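Local coordinates for protein cytochrome c-552 (Thiobacillus ferrooxidans, PDB 1H1O) that carries electrons in the periplasm as a diheme, high-potential cytochrome c of the c4 type, at residues Pro89-Lys101 against Ala171-Leu183. Sequence-based numbering, arbitrary orientation.
Sequences PMQSSGIKHAGAK and AQMKDVAAYLSSL
Ser92, His97 and the turn at Gly99 lie along the C-terminal helix 170-182 of the second cytochrome c domain, where the linker from the first heme domain runs into helix 100-109. The linker thus leads into the cytochrome c pairing of N- and C-terminal helices, in which helix 100-109 packs on helix 170-182. At the center, the Ala178 methyl points into the linker, its CB 3.1 Å from Ala98 O and 3.6 Å from His97 CB. The His97 ring swings from CB toward Ser181, with CG anti to its carbonyl carbon (chi1 -68°), which brings CD2 within 3.7 Å of Ser181 OG at an oblique approach; the ring also stacks on Tyr141, and a zinc ion is bound close by. Gly99, the N-cap residue of the next helix, has no side chain and leaves the place beside it to the carboxylate of Asp175, OD1 lying 3.4 Å from Gly99 CA. One turn on, Tyr179 has CG anti to its backbone N (chi1 173°), which carries the ring away from the linker toward Lys104 and Asp126 while CB stays 3.4 Å from Ala100 O. Leu183 CD1 lies over one face of this ring, near its rim.

At the helix end, Ser92 directs CB at the carbonyls of Ser181 and Ser182, and its OG turns back to accept from Gly94 N in an ST turn. With an alanine here, Gly94 N is likely to lose that acceptor and the turn to become free to shift. Ser92 N makes a weak hydrogen bond of 3.2 Å to Leu183 O, and the other oxygen of the terminal carboxylate is tied to the linker by a water that donates to both Leu183 OXT (2.8 Å) and Met90 O (2.6 Å).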
loop_
_atom_site.group_PDB
_atom_site.type_symbol
_atom_site.label_atom_id
_atom_site.label_comp_id
_atom_site.label_asym_id
_atom_site.label_seq_id
_atom_site.Cartn_x
_atom_site.Cartn_y
_atom_site.Cartn_z
ATOM N N PRO A 89 -10.422 -0.760 10.109
ATOM C CA PRO A 89 -9.207 -0.520 9.320
ATOM C C PRO A 89 -9.154 -1.561 8.206
ATOM O O PRO A 89 -9.802 -2.598 8.311
ATOM C CB PRO A 89 -8.085 -0.686 10.342
ATOM C CG PRO A 89 -8.708 -1.570 11.417
ATOM C CD PRO A 89 -10.090 -0.983 11.524
ATOM N N MET A 90 -8.398 -1.288 7.148
ATOM C CA MET A 90 -8.315 -2.215 6.021
ATOM C C MET A 90 -8.169 -3.663 6.476
ATOM O O MET A 90 -7.259 -4.005 7.235
ATOM C CB MET A 90 -7.163 -1.835 5.100
ATOM C CG MET A 90 -5.812 -1.920 5.735
ATOM S SD MET A 90 -4.603 -1.276 4.591
ATOM C CE MET A 90 -4.949 0.522 4.685
ATOM N N GLN A 91 -9.081 -4.505 5.999
ATOM C CA GLN A 91 -9.102 -5.912 6.367
ATOM C C GLN A 91 -9.170 -6.822 5.166
ATOM O O GLN A 91 -9.602 -6.426 4.091
ATOM C CB GLN A 91 -10.334 -6.243 7.202
ATOM C CG GLN A 91 -10.492 -5.541 8.518
ATOM C CD GLN A 91 -11.548 -6.233 9.346
ATOM O OE1 GLN A 91 -12.568 -6.663 8.813
ATOM N NE2 GLN A 91 -11.311 -6.356 10.648
ATOM N N SER A 92 -8.770 -8.065 5.373
ATOM C CA SER A 92 -8.839 -9.045 4.313
ATOM C C SER A 92 -10.293 -9.090 3.853
ATOM O O SER A 92 -11.216 -8.953 4.660
ATOM C CB SER A 92 -8.429 -10.420 4.836
ATOM O OG SER A 92 -8.807 -11.427 3.911
ATOM N N SER A 93 -10.493 -9.270 2.556
ATOM C CA SER A 93 -11.832 -9.345 2.001
ATOM C C SER A 93 -12.391 -10.739 2.256
ATOM O O SER A 93 -13.607 -10.941 2.273
ATOM C CB SER A 93 -11.787 -9.088 0.497
ATOM O OG SER A 93 -10.992 -10.066 -0.155
ATOM N N GLY A 94 -11.487 -11.694 2.457
ATOM C CA GLY A 94 -11.883 -13.069 2.686
ATOM C C GLY A 94 -11.470 -13.924 1.503
ATOM O O GLY A 94 -11.473 -15.154 1.568
ATOM N N ILE A 95 -11.112 -13.266 0.406
ATOM C CA ILE A 95 -10.686 -13.967 -0.799
ATOM C C ILE A 95 -9.383 -14.674 -0.471
ATOM O O ILE A 95 -8.436 -14.044 -0.013
ATOM C CB ILE A 95 -10.433 -12.985 -1.961
ATOM C CG1 ILE A 95 -11.634 -12.048 -2.133
ATOM C CG2 ILE A 95 -10.205 -13.758 -3.239
ATOM C CD1 ILE A 95 -11.413 -10.916 -3.149
ATOM N N LYS A 96 -9.344 -15.982 -0.705
ATOM C CA LYS A 96 -8.159 -16.779 -0.425
ATOM C C LYS A 96 -7.069 -16.599 -1.474
ATOM O O LYS A 96 -7.319 -16.727 -2.675
ATOM C CB LYS A 96 -8.516 -18.265 -0.366
ATOM C CG LYS A 96 -9.670 -18.634 0.549
ATOM C CD LYS A 96 -9.819 -20.155 0.603
ATOM C CE LYS A 96 -11.174 -20.587 1.159
ATOM N NZ LYS A 96 -12.301 -20.256 0.242
ATOM N N HIS A 97 -5.856 -16.302 -1.015
ATOM C CA HIS A 97 -4.714 -16.151 -1.916
ATOM C C HIS A 97 -3.623 -17.140 -1.507
ATOM O O HIS A 97 -3.199 -17.170 -0.352
ATOM C CB HIS A 97 -4.181 -14.713 -1.879
ATOM C CG HIS A 97 -5.122 -13.709 -2.472
ATOM N ND1 HIS A 97 -5.483 -13.727 -3.804
ATOM C CD2 HIS A 97 -5.811 -12.690 -1.910
ATOM C CE1 HIS A 97 -6.359 -12.764 -4.033
ATOM N NE2 HIS A 97 -6.576 -12.119 -2.902
ATOM N N ALA A 98 -3.187 -17.960 -2.456
ATOM C CA ALA A 98 -2.151 -18.955 -2.192
ATOM C C ALA A 98 -0.838 -18.294 -1.800
ATOM O O ALA A 98 -0.544 -17.184 -2.244
ATOM C CB ALA A 98 -1.937 -19.823 -3.422
ATOM N N GLY A 99 -0.068 -18.978 -0.956
ATOM C CA GLY A 99 1.223 -18.469 -0.533
ATOM C C GLY A 99 1.316 -17.739 0.794
ATOM O O GLY A 99 2.393 -17.253 1.124
ATOM N N ALA A 100 0.224 -17.659 1.559
ATOM C CA ALA A 100 0.245 -16.960 2.847
ATOM C C ALA A 100 1.444 -17.368 3.719
ATOM O O ALA A 100 2.176 -16.508 4.216
ATOM C CB ALA A 100 -1.075 -17.197 3.610
ATOM N N LYS A 101 1.638 -18.673 3.898
ATOM C CA LYS A 101 2.756 -19.191 4.687
ATOM C C LYS A 101 4.076 -18.675 4.135
ATOM O O LYS A 101 4.923 -18.169 4.864
ATOM C CB LYS A 101 2.782 -20.717 4.647
ATOM C CG LYS A 101 1.905 -21.403 5.665
ATOM C CD LYS A 101 2.369 -22.847 5.844
ATOM C CE LYS A 101 3.877 -22.892 6.118
ATOM N NZ LYS A 101 4.390 -24.262 6.453
ATOM N N ALA A 171 6.876 -14.365 -8.035
ATOM C CA ALA A 171 6.358 -15.423 -7.186
ATOM C C ALA A 171 6.319 -15.008 -5.707
ATOM O O ALA A 171 5.312 -15.223 -5.030
ATOM C CB ALA A 171 7.185 -16.667 -7.358
ATOM N N GLN A 172 7.407 -14.419 -5.209
ATOM C CA GLN A 172 7.473 -13.983 -3.820
ATOM C C GLN A 172 6.539 -12.796 -3.581
ATOM O O GLN A 172 5.932 -12.682 -2.510
ATOM C CB GLN A 172 8.907 -13.610 -3.450
ATOM C CG GLN A 172 9.880 -14.788 -3.518
ATOM C CD GLN A 172 11.344 -14.353 -3.533
ATOM O OE1 GLN A 172 11.684 -13.281 -4.040
ATOM N NE2 GLN A 172 12.220 -15.201 -2.996
ATOM N N MET A 173 6.429 -11.907 -4.568
ATOM C CA MET A 173 5.527 -10.766 -4.434
ATOM C C MET A 173 4.138 -11.289 -4.119
ATOM O O MET A 173 3.433 -10.738 -3.277
ATOM C CB MET A 173 5.442 -9.962 -5.728
ATOM C CG MET A 173 6.657 -9.127 -6.045
ATOM S SD MET A 173 6.377 -8.232 -7.570
ATOM C CE MET A 173 8.009 -7.517 -7.817
ATOM N N LYS A 174 3.755 -12.361 -4.805
ATOM C CA LYS A 174 2.445 -12.977 -4.609
ATOM C C LYS A 174 2.308 -13.546 -3.186
ATOM O O LYS A 174 1.262 -13.424 -2.549
ATOM C CB LYS A 174 2.234 -14.084 -5.641
ATOM C CG LYS A 174 2.144 -13.590 -7.081
ATOM C CD LYS A 174 1.935 -14.760 -8.032
ATOM C CE LYS A 174 1.660 -14.294 -9.454
ATOM N NZ LYS A 174 1.475 -15.457 -10.367
ATOM N N ASP A 175 3.374 -14.164 -2.691
ATOM C CA ASP A 175 3.336 -14.718 -1.352
ATOM C C ASP A 175 3.210 -13.643 -0.316
ATOM O O ASP A 175 2.303 -13.684 0.505
ATOM C CB ASP A 175 4.563 -15.572 -1.117
ATOM C CG ASP A 175 4.554 -16.765 -2.009
ATOM O OD1 ASP A 175 3.479 -16.930 -2.616
ATOM O OD2 ASP A 175 5.556 -17.511 -2.114
ATOM N N VAL A 176 4.093 -12.658 -0.359
ATOM C CA VAL A 176 3.996 -11.592 0.614
ATOM C C VAL A 176 2.625 -10.921 0.488
ATOM O O VAL A 176 2.015 -10.577 1.491
ATOM C CB VAL A 176 5.122 -10.573 0.428
ATOM C CG1 VAL A 176 5.065 -9.529 1.528
ATOM C CG2 VAL A 176 6.454 -11.292 0.480
ATOM N N ALA A 177 2.130 -10.759 -0.737
ATOM C CA ALA A 177 0.822 -10.143 -0.934
ATOM C C ALA A 177 -0.279 -11.008 -0.316
ATOM O O ALA A 177 -1.143 -10.505 0.410
ATOM C CB ALA A 177 0.542 -9.925 -2.431
ATOM N N ALA A 178 -0.252 -12.303 -0.615
ATOM C CA ALA A 178 -1.249 -13.214 -0.077
ATOM C C ALA A 178 -1.243 -13.043 1.434
ATOM O O ALA A 178 -2.270 -12.737 2.043
ATOM C CB ALA A 178 -0.912 -14.648 -0.451
ATOM N N TYR A 179 -0.071 -13.201 2.041
ATOM C CA TYR A 179 0.028 -13.060 3.486
ATOM C C TYR A 179 -0.529 -11.725 4.008
ATOM O O TYR A 179 -1.455 -11.698 4.816
ATOM C CB TYR A 179 1.488 -13.240 3.938
ATOM C CG TYR A 179 1.702 -12.932 5.403
ATOM C CD1 TYR A 179 2.462 -11.832 5.803
ATOM C CD2 TYR A 179 1.102 -13.711 6.389
ATOM C CE1 TYR A 179 2.617 -11.512 7.148
ATOM C CE2 TYR A 179 1.247 -13.399 7.746
ATOM C CZ TYR A 179 2.005 -12.301 8.114
ATOM O OH TYR A 179 2.134 -11.982 9.445
ATOM N N LEU A 180 0.031 -10.620 3.545
ATOM C CA LEU A 180 -0.393 -9.300 3.989
ATOM C C LEU A 180 -1.884 -9.004 3.824
ATOM O O LEU A 180 -2.512 -8.433 4.716
ATOM C CB LEU A 180 0.428 -8.224 3.264
ATOM C CG LEU A 180 1.690 -7.625 3.917
ATOM C CD1 LEU A 180 2.098 -8.380 5.186
ATOM C CD2 LEU A 180 2.816 -7.640 2.895
ATOM N N SER A 181 -2.448 -9.385 2.687
ATOM C CA SER A 181 -3.857 -9.119 2.429
ATOM C C SER A 181 -4.780 -9.999 3.258
ATOM O O SER A 181 -5.990 -9.769 3.313
ATOM C CB SER A 181 -4.174 -9.303 0.940
ATOM O OG SER A 181 -4.040 -10.653 0.551
ATOM N N SER A 182 -4.214 -11.007 3.907
ATOM C CA SER A 182 -5.031 -11.900 4.708
ATOM C C SER A 182 -5.115 -11.419 6.142
ATOM O O SER A 182 -5.896 -11.939 6.920
ATOM C CB SER A 182 -4.458 -13.320 4.684
ATOM O OG SER A 182 -3.230 -13.378 5.395
ATOM N N LEU A 183 -4.304 -10.427 6.488
ATOM C CA LEU A 183 -4.291 -9.896 7.845
ATOM C C LEU A 183 -5.387 -8.865 8.058
ATOM O O LEU A 183 -6.038 -8.475 7.065
ATOM C CB LEU A 183 -2.934 -9.268 8.151
ATOM C CG LEU A 183 -1.745 -10.180 8.474
ATOM C CD1 LEU A 183 -1.874 -11.531 7.788
ATOM C CD2 LEU A 183 -0.468 -9.473 8.053
ATOM O OXT LEU A 183 -5.571 -8.462 9.226
HETATM O O HOH W 1 -6.460 -5.761 9.035
#